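Local atomic coordinates of catechol O-methyltransferase (Niastella koreensis, PDB entry 7CVW), a protein that transfers a methyl group from S-adenosyl-L-methionine to either hydroxyl of catechol-like compounds, using a magnesium ion as cofactor and showing no regiospecificity. Residues P143-L153 / R188-V199; G159-D170 / K210-V220. All coordinates share one frame; numbering follows the deposited sequence.

Interaction 1. Residues P143-L153 / R188-V199; sequences PPYTEYFQWAL and RFNAMLGANTAV
Glu147 and Arg188 pair at one end of the packing between helices 145-154 and 181-195, which lie side by side on one face of the Rossmann-like sheet of this class I methyltransferase. Their segment axes approach to 9.0 Å at an angle of 40°, and the CA atoms of Thr146 and Phe189 are the nearest across the pair.

The polar contacts gather near the start of helix 145-154. Arg188 grips the carboxylate end-on: NH2 gives a nearly straight bond to Glu147 OE1 (2.8 Å) and NH1 another to Glu147 OE2 (2.9 Å), each on a syn lone pair, with the two flat groups only 3° from coplanar. Glu147 points away at its CB, and the bend of its chain at chi2 brings the carboxylate back. A third, more bent bond runs from Arg188 NH2 to Pro143 O (3.0 Å), while NE donates to a water. Thr146 CB lies over one face of the guanidinium, so bonds in the plane and packing above it together fix its rotation.

The aromatic contacts form a chain of rings. Tyr145 turns its edge to the face of Phe189 in a T-shaped pair, planes at 83°, and Phe189 in turn directs its edge at the face of Phe149, offset, with centroids 5.7 Å apart. The hydroxyl of Tyr145 bonds to Asp165 O, beside the magnesium site.

Apolar packing and sulfur complete the interface. Met192 CE and Leu193 CD1 approach the Phe149 ring obliquely from one side, CE near CG and CD1 near CZ, and Val199 CG1 meets the rim of the ring. Beyond it, Leu153 CD2 touches Val199 CG1 at 3.9 Å. Met192 makes an oblique Met-aromatic contact: SD is 4.6 Å from the Phe149 ring centroid, and CE comes to 3.6 Å from Phe149 CD2.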
loop_
_atom_site.group_PDB
_atom_site.type_symbol
_atom_site.label_atom_id
_atom_site.label_comp_id
_atom_site.label_asym_id
_atom_site.label_seq_id
_atom_site.Cartn_x
_atom_site.Cartn_y
_atom_site.Cartn_z
ATOM N N PRO A 143 18.562 5.849 12.893
ATOM C CA PRO A 143 19.572 6.729 12.309
ATOM C C PRO A 143 20.205 6.253 11.009
ATOM O O PRO A 143 20.422 7.088 10.118
ATOM C CB PRO A 143 20.579 6.892 13.455
ATOM C CG PRO A 143 19.707 6.803 14.651
ATOM C CD PRO A 143 18.747 5.668 14.340
ATOM N N PRO A 144 20.577 4.965 10.849
ATOM C CA PRO A 144 21.230 4.486 9.622
ATOM C C PRO A 144 20.302 4.009 8.493
ATOM O O PRO A 144 20.768 3.389 7.555
ATOM C CB PRO A 144 22.096 3.315 10.089
ATOM C CG PRO A 144 21.480 2.834 11.358
ATOM C CD PRO A 144 20.547 3.909 11.865
ATOM N N TYR A 145 19.017 4.302 8.569
ATOM C CA TYR A 145 18.081 3.892 7.486
ATOM C C TYR A 145 18.659 4.291 6.129
ATOM O O TYR A 145 18.587 3.522 5.181
ATOM C CB TYR A 145 16.727 4.567 7.626
ATOM C CG TYR A 145 15.646 3.768 8.291
ATOM C CD1 TYR A 145 15.917 2.900 9.334
ATOM C CD2 TYR A 145 14.319 3.992 7.950
ATOM C CE1 TYR A 145 14.904 2.187 9.955
ATOM C CE2 TYR A 145 13.296 3.308 8.577
ATOM C CZ TYR A 145 13.585 2.416 9.600
ATOM O OH TYR A 145 12.587 1.747 10.250
ATOM N N THR A 146 19.226 5.490 6.018
ATOM C CA THR A 146 19.800 5.983 4.737
ATOM C C THR A 146 20.816 4.973 4.201
ATOM O O THR A 146 20.741 4.639 3.034
ATOM C CB THR A 146 20.384 7.388 4.925
ATOM O OG1 THR A 146 19.334 8.283 5.307
ATOM C CG2 THR A 146 21.045 7.895 3.669
ATOM N N GLU A 147 21.730 4.506 5.050
ATOM C CA GLU A 147 22.778 3.560 4.612
ATOM C C GLU A 147 22.186 2.168 4.382
ATOM O O GLU A 147 22.602 1.485 3.461
ATOM C CB GLU A 147 23.895 3.534 5.640
ATOM C CG GLU A 147 24.698 4.820 5.605
ATOM C CD GLU A 147 23.952 6.070 6.027
ATOM O OE1 GLU A 147 23.393 6.079 7.153
ATOM O OE2 GLU A 147 23.930 7.049 5.209
ATOM N N TYR A 148 21.219 1.755 5.187
ATOM C CA TYR A 148 20.540 0.458 4.980
ATOM C C TYR A 148 19.925 0.421 3.569
ATOM O O TYR A 148 19.968 -0.627 2.884
ATOM C CB TYR A 148 19.501 0.223 6.073
ATOM C CG TYR A 148 20.025 0.016 7.462
ATOM C CD1 TYR A 148 21.315 -0.434 7.686
ATOM C CD2 TYR A 148 19.188 0.211 8.555
ATOM C CE1 TYR A 148 21.765 -0.685 8.971
ATOM C CE2 TYR A 148 19.627 -0.029 9.845
ATOM C CZ TYR A 148 20.920 -0.481 10.041
ATOM O OH TYR A 148 21.387 -0.719 11.291
ATOM N N PHE A 149 19.348 1.534 3.132
ATOM C CA PHE A 149 18.704 1.607 1.808
ATOM C C PHE A 149 19.765 1.418 0.710
ATOM O O PHE A 149 19.489 0.727 -0.280
ATOM C CB PHE A 149 17.951 2.914 1.630
ATOM C CG PHE A 149 16.993 2.922 0.471
ATOM C CD1 PHE A 149 15.707 2.429 0.620
ATOM C CD2 PHE A 149 17.382 3.393 -0.773
ATOM C CE1 PHE A 149 14.791 2.460 -0.423
ATOM C CE2 PHE A 149 16.467 3.416 -1.819
ATOM C CZ PHE A 149 15.182 2.947 -1.648
ATOM N N GLN A 150 20.962 1.983 0.874
ATOM C CA GLN A 150 22.024 1.812 -0.146
ATOM C C GLN A 150 22.425 0.344 -0.231
ATOM O O GLN A 150 22.594 -0.161 -1.321
ATOM C CB GLN A 150 23.243 2.675 0.162
ATOM C CG GLN A 150 22.914 4.145 0.365
ATOM C CD GLN A 150 22.045 4.756 -0.704
ATOM O OE1 GLN A 150 22.250 4.542 -1.899
ATOM N NE2 GLN A 150 21.046 5.510 -0.263
ATOM N N TRP A 151 22.564 -0.342 0.897
ATOM C CA TRP A 151 22.857 -1.791 0.917
ATOM C C TRP A 151 21.696 -2.570 0.313
ATOM O O TRP A 151 21.923 -3.499 -0.465
ATOM C CB TRP A 151 23.160 -2.235 2.346
ATOM C CG TRP A 151 24.532 -1.859 2.816
ATOM C CD1 TRP A 151 24.853 -0.927 3.747
ATOM C CD2 TRP A 151 25.782 -2.384 2.330
ATOM N NE1 TRP A 151 26.214 -0.851 3.898
ATOM C CE2 TRP A 151 26.807 -1.729 3.042
ATOM C CE3 TRP A 151 26.128 -3.349 1.378
ATOM C CZ2 TRP A 151 28.160 -1.993 2.836
ATOM C CZ3 TRP A 151 27.465 -3.620 1.178
ATOM C CH2 TRP A 151 28.461 -2.941 1.887
ATOM N N ALA A 152 20.463 -2.187 0.614
ATOM C CA ALA A 152 19.267 -2.853 0.061
ATOM C C ALA A 152 19.335 -2.798 -1.471
ATOM O O ALA A 152 19.060 -3.829 -2.126
ATOM C CB ALA A 152 18.012 -2.226 0.612
ATOM N N LEU A 153 19.736 -1.673 -2.057
ATOM C CA LEU A 153 19.820 -1.573 -3.543
ATOM C C LEU A 153 20.859 -2.561 -4.085
ATOM O O LEU A 153 20.626 -3.167 -5.144
ATOM C CB LEU A 153 20.167 -0.133 -3.921
ATOM C CG LEU A 153 19.049 0.875 -3.688
ATOM C CD1 LEU A 153 19.536 2.283 -4.027
ATOM C CD2 LEU A 153 17.834 0.543 -4.517
ATOM N N ARG A 188 16.449 12.256 7.208
ATOM C CA ARG A 188 17.614 12.087 6.318
ATOM C C ARG A 188 17.275 11.020 5.275
ATOM O O ARG A 188 17.587 11.201 4.101
ATOM C CB ARG A 188 18.865 11.746 7.131
ATOM C CG ARG A 188 20.137 11.788 6.309
ATOM C CD ARG A 188 21.379 11.835 7.174
ATOM N NE ARG A 188 21.554 10.585 7.886
ATOM C CZ ARG A 188 22.190 9.520 7.400
ATOM N NH1 ARG A 188 22.817 9.565 6.228
ATOM N NH2 ARG A 188 22.235 8.412 8.126
ATOM N N PHE A 189 16.647 9.918 5.701
ATOM C CA PHE A 189 16.202 8.837 4.793
ATOM C C PHE A 189 15.216 9.414 3.772
ATOM O O PHE A 189 15.259 9.053 2.605
ATOM C CB PHE A 189 15.589 7.698 5.616
ATOM C CG PHE A 189 14.894 6.671 4.771
ATOM C CD1 PHE A 189 15.616 5.652 4.182
ATOM C CD2 PHE A 189 13.526 6.765 4.522
ATOM C CE1 PHE A 189 14.980 4.718 3.385
ATOM C CE2 PHE A 189 12.904 5.835 3.706
ATOM C CZ PHE A 189 13.628 4.814 3.155
ATOM N N ASN A 190 14.258 10.210 4.225
ATOM C CA ASN A 190 13.193 10.751 3.331
ATOM C C ASN A 190 13.846 11.672 2.294
ATOM O O ASN A 190 13.457 11.646 1.096
ATOM C CB ASN A 190 12.108 11.463 4.139
ATOM C CG ASN A 190 11.255 10.520 4.964
ATOM O OD1 ASN A 190 11.285 9.306 4.752
ATOM N ND2 ASN A 190 10.546 11.078 5.932
ATOM N N ALA A 191 14.786 12.508 2.724
ATOM C CA ALA A 191 15.545 13.386 1.793
ATOM C C ALA A 191 16.284 12.539 0.754
ATOM O O ALA A 191 16.286 12.893 -0.433
ATOM C CB ALA A 191 16.509 14.268 2.542
ATOM N N MET A 192 16.952 11.477 1.196
ATOM C CA MET A 192 17.670 10.544 0.303
ATOM C C MET A 192 16.666 9.983 -0.682
ATOM O O MET A 192 16.960 9.940 -1.890
ATOM C CB MET A 192 18.338 9.433 1.109
ATOM C CG MET A 192 19.050 8.408 0.252
ATOM S SD MET A 192 17.945 7.140 -0.414
ATOM C CE MET A 192 17.181 6.443 1.065
ATOM N N LEU A 193 15.491 9.603 -0.195
ATOM C CA LEU A 193 14.518 8.925 -1.061
ATOM C C LEU A 193 14.026 9.912 -2.130
ATOM O O LEU A 193 13.951 9.505 -3.314
ATOM C CB LEU A 193 13.420 8.366 -0.149
ATOM C CG LEU A 193 12.514 7.335 -0.782
ATOM C CD1 LEU A 193 13.308 6.161 -1.336
ATOM C CD2 LEU A 193 11.479 6.906 0.235
ATOM N N GLY A 194 13.782 11.171 -1.758
ATOM C CA GLY A 194 13.379 12.230 -2.704
ATOM C C GLY A 194 14.447 12.492 -3.745
ATOM O O GLY A 194 14.078 13.017 -4.819
ATOM N N ALA A 195 15.723 12.217 -3.444
ATOM C CA ALA A 195 16.861 12.500 -4.355
ATOM C C ALA A 195 17.223 11.258 -5.171
ATOM O O ALA A 195 18.085 11.357 -6.027
ATOM C CB ALA A 195 18.052 12.981 -3.550
ATOM N N ASN A 196 16.633 10.098 -4.884
ATOM C CA ASN A 196 17.137 8.817 -5.418
ATOM C C ASN A 196 16.545 8.566 -6.804
ATOM O O ASN A 196 15.311 8.475 -6.907
ATOM C CB ASN A 196 16.838 7.687 -4.435
ATOM C CG ASN A 196 17.605 6.440 -4.768
ATOM O OD1 ASN A 196 17.301 5.784 -5.764
ATOM N ND2 ASN A 196 18.519 6.061 -3.894
ATOM N N THR A 197 17.399 8.359 -7.807
ATOM C CA THR A 197 16.993 8.115 -9.210
ATOM C C THR A 197 16.933 6.615 -9.501
ATOM O O THR A 197 16.563 6.296 -10.635
ATOM C CB THR A 197 17.959 8.802 -10.178
ATOM O OG1 THR A 197 19.246 8.260 -9.919
ATOM C CG2 THR A 197 17.996 10.299 -9.981
ATOM N N ALA A 198 17.272 5.728 -8.551
ATOM C CA ALA A 198 17.295 4.262 -8.777
ATOM C C ALA A 198 15.916 3.664 -8.484
ATOM O O ALA A 198 15.734 2.483 -8.746
ATOM C CB ALA A 198 18.345 3.612 -7.909
ATOM N N VAL A 199 15.009 4.420 -7.860
ATOM C CA VAL A 199 13.699 3.866 -7.417
ATOM C C VAL A 199 12.571 4.836 -7.772
ATOM O O VAL A 199 12.833 6.059 -7.931
ATOM C CB VAL A 199 13.642 3.579 -5.903
ATOM C CG1 VAL A 199 14.714 2.604 -5.461
ATOM C CG2 VAL A 199 13.676 4.853 -5.066
HETATM O O HOH W 1 20.436 10.410 10.591
#

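Interaction 2. Residues G159-D170 / K210-V220; sequences GTLIVADNVIRD and KEYDGMALAIV. With MG (magnesium ion), chain C.
Strands 160-165 and 213-220 run antiparallel, their segment axes 4.5 Å apart at 163°, with paired backbone bonds joining Ile162 to Ala218 and Ala164 to Ala216. Ile162 CD1 meets Val220 CG2 at 3.8 Å on the face covered by helices 145-154 and 181-195; on the other, Val163 CG1 touches Met215 SD. Met215 runs alongside Asp165, with Met215 CG 3.3 Å from Asp165 OD1 and CE also close to it.

Strand 213-220 is inserted antiparallel between 160-165 and 199-206, giving the strand order 3-2-1-4-5-7-6 of class I methyltransferases. Asp165 OD2 and Asn166 OD1 each bind magnesium at 2.4 Å; Asp139 and two waters complete the ligands. Another water links Asp165 OD2 to Lys210 NZ.

Asp213 binds the turn at 166-169 through both carboxylate oxygens. OD2 lies in the amide plane of Asn166, while Asn166 ND2 approaches it straight (2.9 Å) from above the carboxylate plane, which probably helps orient the amide; Lys142 NZ also bonds to Asn166 OD1. Asp213 OD1 accepts from two backbone nitrogens, Ile168 N nearly along the C-O bond and Arg169 N (2.9 Å) from 63° out of the carboxylate plane. Farther on, Ile168 CG2 rests over one face of the Tyr212 ring, 4.0 Å from CZ.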
loop_
_atom_site.group_PDB
_atom_site.type_symbol
_atom_site.label_atom_id
_atom_site.label_comp_id
_atom_site.label_asym_id
_atom_site.label_seq_id
_atom_site.Cartn_x
_atom_site.Cartn_y
_atom_site.Cartn_z
ATOM N N GLY A 159 12.515 -4.257 -9.976
ATOM C CA GLY A 159 11.176 -4.624 -9.491
ATOM C C GLY A 159 11.141 -4.967 -8.006
ATOM O O GLY A 159 10.042 -5.171 -7.473
ATOM N N THR A 160 12.285 -5.089 -7.347
ATOM C CA THR A 160 12.318 -5.311 -5.880
ATOM C C THR A 160 11.529 -4.191 -5.205
ATOM O O THR A 160 11.700 -3.012 -5.565
ATOM C CB THR A 160 13.742 -5.320 -5.336
ATOM O OG1 THR A 160 14.421 -6.485 -5.817
ATOM C CG2 THR A 160 13.760 -5.271 -3.825
ATOM N N LEU A 161 10.729 -4.557 -4.205
ATOM C CA LEU A 161 9.988 -3.623 -3.346
ATOM C C LEU A 161 10.784 -3.462 -2.067
ATOM O O LEU A 161 11.045 -4.490 -1.397
ATOM C CB LEU A 161 8.605 -4.185 -3.035
ATOM C CG LEU A 161 7.798 -3.386 -2.026
ATOM C CD1 LEU A 161 7.468 -2.006 -2.552
ATOM C CD2 LEU A 161 6.532 -4.154 -1.650
ATOM N N ILE A 162 11.098 -2.212 -1.717
ATOM C CA ILE A 162 11.756 -1.866 -0.439
ATOM C C ILE A 162 10.748 -1.056 0.357
ATOM O O ILE A 162 10.201 -0.072 -0.164
ATOM C CB ILE A 162 13.073 -1.099 -0.640
ATOM C CG1 ILE A 162 14.019 -1.868 -1.551
ATOM C CG2 ILE A 162 13.710 -0.820 0.714
ATOM C CD1 ILE A 162 15.170 -1.062 -2.090
ATOM N N VAL A 163 10.475 -1.513 1.571
ATOM C CA VAL A 163 9.535 -0.866 2.516
ATOM C C VAL A 163 10.343 -0.437 3.731
ATOM O O VAL A 163 11.139 -1.262 4.225
ATOM C CB VAL A 163 8.417 -1.835 2.928
ATOM C CG1 VAL A 163 7.461 -1.182 3.912
ATOM C CG2 VAL A 163 7.682 -2.360 1.721
ATOM N N ALA A 164 10.166 0.788 4.194
ATOM C CA ALA A 164 10.857 1.290 5.397
ATOM C C ALA A 164 9.805 1.786 6.377
ATOM O O ALA A 164 9.011 2.661 5.992
ATOM C CB ALA A 164 11.840 2.394 5.057
ATOM N N ASP A 165 9.778 1.251 7.594
ATOM C CA ASP A 165 8.751 1.639 8.587
ATOM C C ASP A 165 9.202 2.872 9.380
ATOM O O ASP A 165 10.416 3.100 9.527
ATOM C CB ASP A 165 8.436 0.472 9.528
ATOM C CG ASP A 165 7.167 0.613 10.338
ATOM O OD1 ASP A 165 6.266 1.331 9.872
ATOM O OD2 ASP A 165 7.077 -0.024 11.430
ATOM N N ASN A 166 8.230 3.611 9.930
ATOM C CA ASN A 166 8.490 4.654 10.966
ATOM C C ASN A 166 9.217 5.860 10.361
ATOM O O ASN A 166 10.194 6.358 10.952
ATOM C CB ASN A 166 9.283 4.099 12.154
ATOM C CG ASN A 166 8.682 2.825 12.723
ATOM O OD1 ASN A 166 9.335 1.785 12.700
ATOM N ND2 ASN A 166 7.451 2.890 13.210
ATOM N N VAL A 167 8.723 6.377 9.238
ATOM C CA VAL A 167 9.389 7.511 8.536
ATOM C C VAL A 167 8.617 8.830 8.713
ATOM O O VAL A 167 9.085 9.803 8.122
ATOM C CB VAL A 167 9.643 7.187 7.057
ATOM C CG1 VAL A 167 10.585 5.997 6.908
ATOM C CG2 VAL A 167 8.353 7.008 6.284
ATOM N N ILE A 168 7.569 8.898 9.542
ATOM C CA ILE A 168 6.761 10.138 9.769
ATOM C C ILE A 168 6.785 10.562 11.245
ATOM O O ILE A 168 6.830 11.770 11.509
ATOM C CB ILE A 168 5.329 9.966 9.219
ATOM C CG1 ILE A 168 5.331 9.875 7.690
ATOM C CG2 ILE A 168 4.410 11.080 9.691
ATOM C CD1 ILE A 168 5.995 11.033 6.969
ATOM N N ARG A 169 6.755 9.625 12.194
ATOM C CA ARG A 169 6.981 9.884 13.645
ATOM C C ARG A 169 6.068 11.012 14.139
ATOM O O ARG A 169 6.564 12.011 14.670
ATOM C CB ARG A 169 8.445 10.232 13.936
ATOM C CG ARG A 169 9.488 9.324 13.307
ATOM C CD ARG A 169 9.259 7.849 13.501
ATOM N NE ARG A 169 9.042 7.413 14.866
ATOM C CZ ARG A 169 9.775 6.515 15.524
ATOM N NH1 ARG A 169 9.423 6.181 16.751
ATOM N NH2 ARG A 169 10.805 5.914 14.956
ATOM N N ASP A 170 4.762 10.852 13.966
ATOM C CA ASP A 170 3.727 11.741 14.549
ATOM C C ASP A 170 3.860 13.127 13.907
ATOM O O ASP A 170 3.396 14.077 14.514
ATOM C CB ASP A 170 3.852 11.810 16.074
ATOM C CG ASP A 170 2.574 12.179 16.813
ATOM O OD1 ASP A 170 1.504 11.937 16.262
ATOM O OD2 ASP A 170 2.677 12.731 17.944
ATOM N N LYS A 210 -1.364 2.183 16.572
ATOM C CA LYS A 210 -0.051 2.781 16.908
ATOM C C LYS A 210 -0.098 4.295 16.676
ATOM O O LYS A 210 -1.010 4.797 15.984
ATOM C CB LYS A 210 1.048 2.146 16.055
ATOM C CG LYS A 210 1.159 0.633 16.178
ATOM C CD LYS A 210 2.326 0.065 15.390
ATOM C CE LYS A 210 3.680 0.476 15.923
ATOM N NZ LYS A 210 4.762 -0.285 15.279
ATOM N N GLU A 211 0.877 4.992 17.238
ATOM C CA GLU A 211 1.080 6.438 17.018
ATOM C C GLU A 211 1.126 6.699 15.506
ATOM O O GLU A 211 1.773 5.916 14.740
ATOM C CB GLU A 211 2.339 6.901 17.747
ATOM C CG GLU A 211 2.610 8.393 17.642
ATOM C CD GLU A 211 3.951 8.837 18.230
ATOM O OE1 GLU A 211 3.933 9.468 19.286
ATOM O OE2 GLU A 211 5.006 8.549 17.626
ATOM N N TYR A 212 0.446 7.763 15.087
ATOM C CA TYR A 212 0.520 8.322 13.728
ATOM C C TYR A 212 1.965 8.222 13.219
ATOM O O TYR A 212 2.913 8.693 13.897
ATOM C CB TYR A 212 0.026 9.767 13.779
ATOM C CG TYR A 212 0.284 10.615 12.556
ATOM C CD1 TYR A 212 0.050 10.174 11.266
ATOM C CD2 TYR A 212 0.711 11.924 12.719
ATOM C CE1 TYR A 212 0.263 10.995 10.169
ATOM C CE2 TYR A 212 0.869 12.765 11.638
ATOM C CZ TYR A 212 0.686 12.298 10.358
ATOM O OH TYR A 212 0.866 13.127 9.295
ATOM N N ASP A 213 2.124 7.651 12.036
ATOM C CA ASP A 213 3.464 7.402 11.470
ATOM C C ASP A 213 3.304 7.181 9.969
ATOM O O ASP A 213 2.424 7.756 9.347
ATOM C CB ASP A 213 4.109 6.235 12.228
ATOM C CG ASP A 213 5.624 6.203 12.257
ATOM O OD1 ASP A 213 6.244 6.892 11.458
ATOM O OD2 ASP A 213 6.165 5.501 13.115
ATOM N N GLY A 214 4.202 6.426 9.373
ATOM C CA GLY A 214 4.127 6.158 7.937
ATOM C C GLY A 214 5.191 5.176 7.517
ATOM O O GLY A 214 6.184 4.955 8.247
ATOM N N MET A 215 5.006 4.619 6.340
ATOM C CA MET A 215 5.959 3.675 5.723
ATOM C C MET A 215 6.356 4.228 4.363
ATOM O O MET A 215 5.455 4.655 3.604
ATOM C CB MET A 215 5.352 2.286 5.538
ATOM C CG MET A 215 5.135 1.566 6.824
ATOM S SD MET A 215 4.907 -0.225 6.533
ATOM C CE MET A 215 4.229 -0.700 8.131
ATOM N N ALA A 216 7.633 4.136 4.025
ATOM C CA ALA A 216 8.094 4.428 2.644
ATOM C C ALA A 216 7.983 3.150 1.817
ATOM O O ALA A 216 8.288 2.078 2.320
ATOM C CB ALA A 216 9.507 4.919 2.613
ATOM N N LEU A 217 7.550 3.289 0.568
ATOM C CA LEU A 217 7.472 2.166 -0.387
ATOM C C LEU A 217 8.268 2.571 -1.615
ATOM O O LEU A 217 7.998 3.653 -2.150
ATOM C CB LEU A 217 6.012 1.899 -0.775
ATOM C CG LEU A 217 5.221 0.958 0.132
ATOM C CD1 LEU A 217 5.029 1.536 1.507
ATOM C CD2 LEU A 217 3.877 0.595 -0.505
ATOM N N ALA A 218 9.198 1.731 -2.047
ATOM C CA ALA A 218 10.056 2.038 -3.211
ATOM C C ALA A 218 10.167 0.805 -4.099
ATOM O O ALA A 218 10.382 -0.301 -3.580
ATOM C CB ALA A 218 11.397 2.509 -2.719
ATOM N N ILE A 219 10.069 1.001 -5.410
ATOM C CA ILE A 219 10.290 -0.077 -6.400
ATOM C C ILE A 219 11.566 0.233 -7.163
ATOM O O ILE A 219 11.705 1.327 -7.729
ATOM C CB ILE A 219 9.087 -0.268 -7.325
ATOM C CG1 ILE A 219 7.807 -0.435 -6.522
ATOM C CG2 ILE A 219 9.345 -1.451 -8.240
ATOM C CD1 ILE A 219 6.587 -0.428 -7.382
ATOM N N VAL A 220 12.485 -0.734 -7.174
ATOM C CA VAL A 220 13.803 -0.602 -7.844
ATOM C C VAL A 220 13.609 -0.607 -9.375
ATOM O O VAL A 220 12.959 -1.514 -9.901
ATOM C CB VAL A 220 14.775 -1.691 -7.362
ATOM C CG1 VAL A 220 16.106 -1.574 -8.084
ATOM C CG2 VAL A 220 14.980 -1.595 -5.858
HETATM MG MG MG C . 8.669 -0.504 13.131
HETATM O O HOH W 2 4.643 0.180 12.613
HETATM O O HOH W 3 7.323 -2.293 13.951
HETATM O O HOH W 4 10.533 -0.483 14.798
#

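Overall arrangement
Interactions 1 and 2 have centres about 12 Å apart and form successive layers of one fold: the helices of interaction 1 cover one face of the strand pair of interaction 2. Their segments alternate along the chain, in the order 143-153, 159-170, 188-199, 210-220. Phe189 packs on Ala164 (CZ to CB 3.6 Å), and two polar links join the layers, that of the Tyr145 hydroxyl and Asn190 ND2 with Val167 O at 2.9 Å. One link uses the carbonyl of the metal ligand Asp165, the other that of Val167, just after Asn166, tying the helix layer to the backbone of the magnesium site. Both interactions also touch the second subunit of the homodimer.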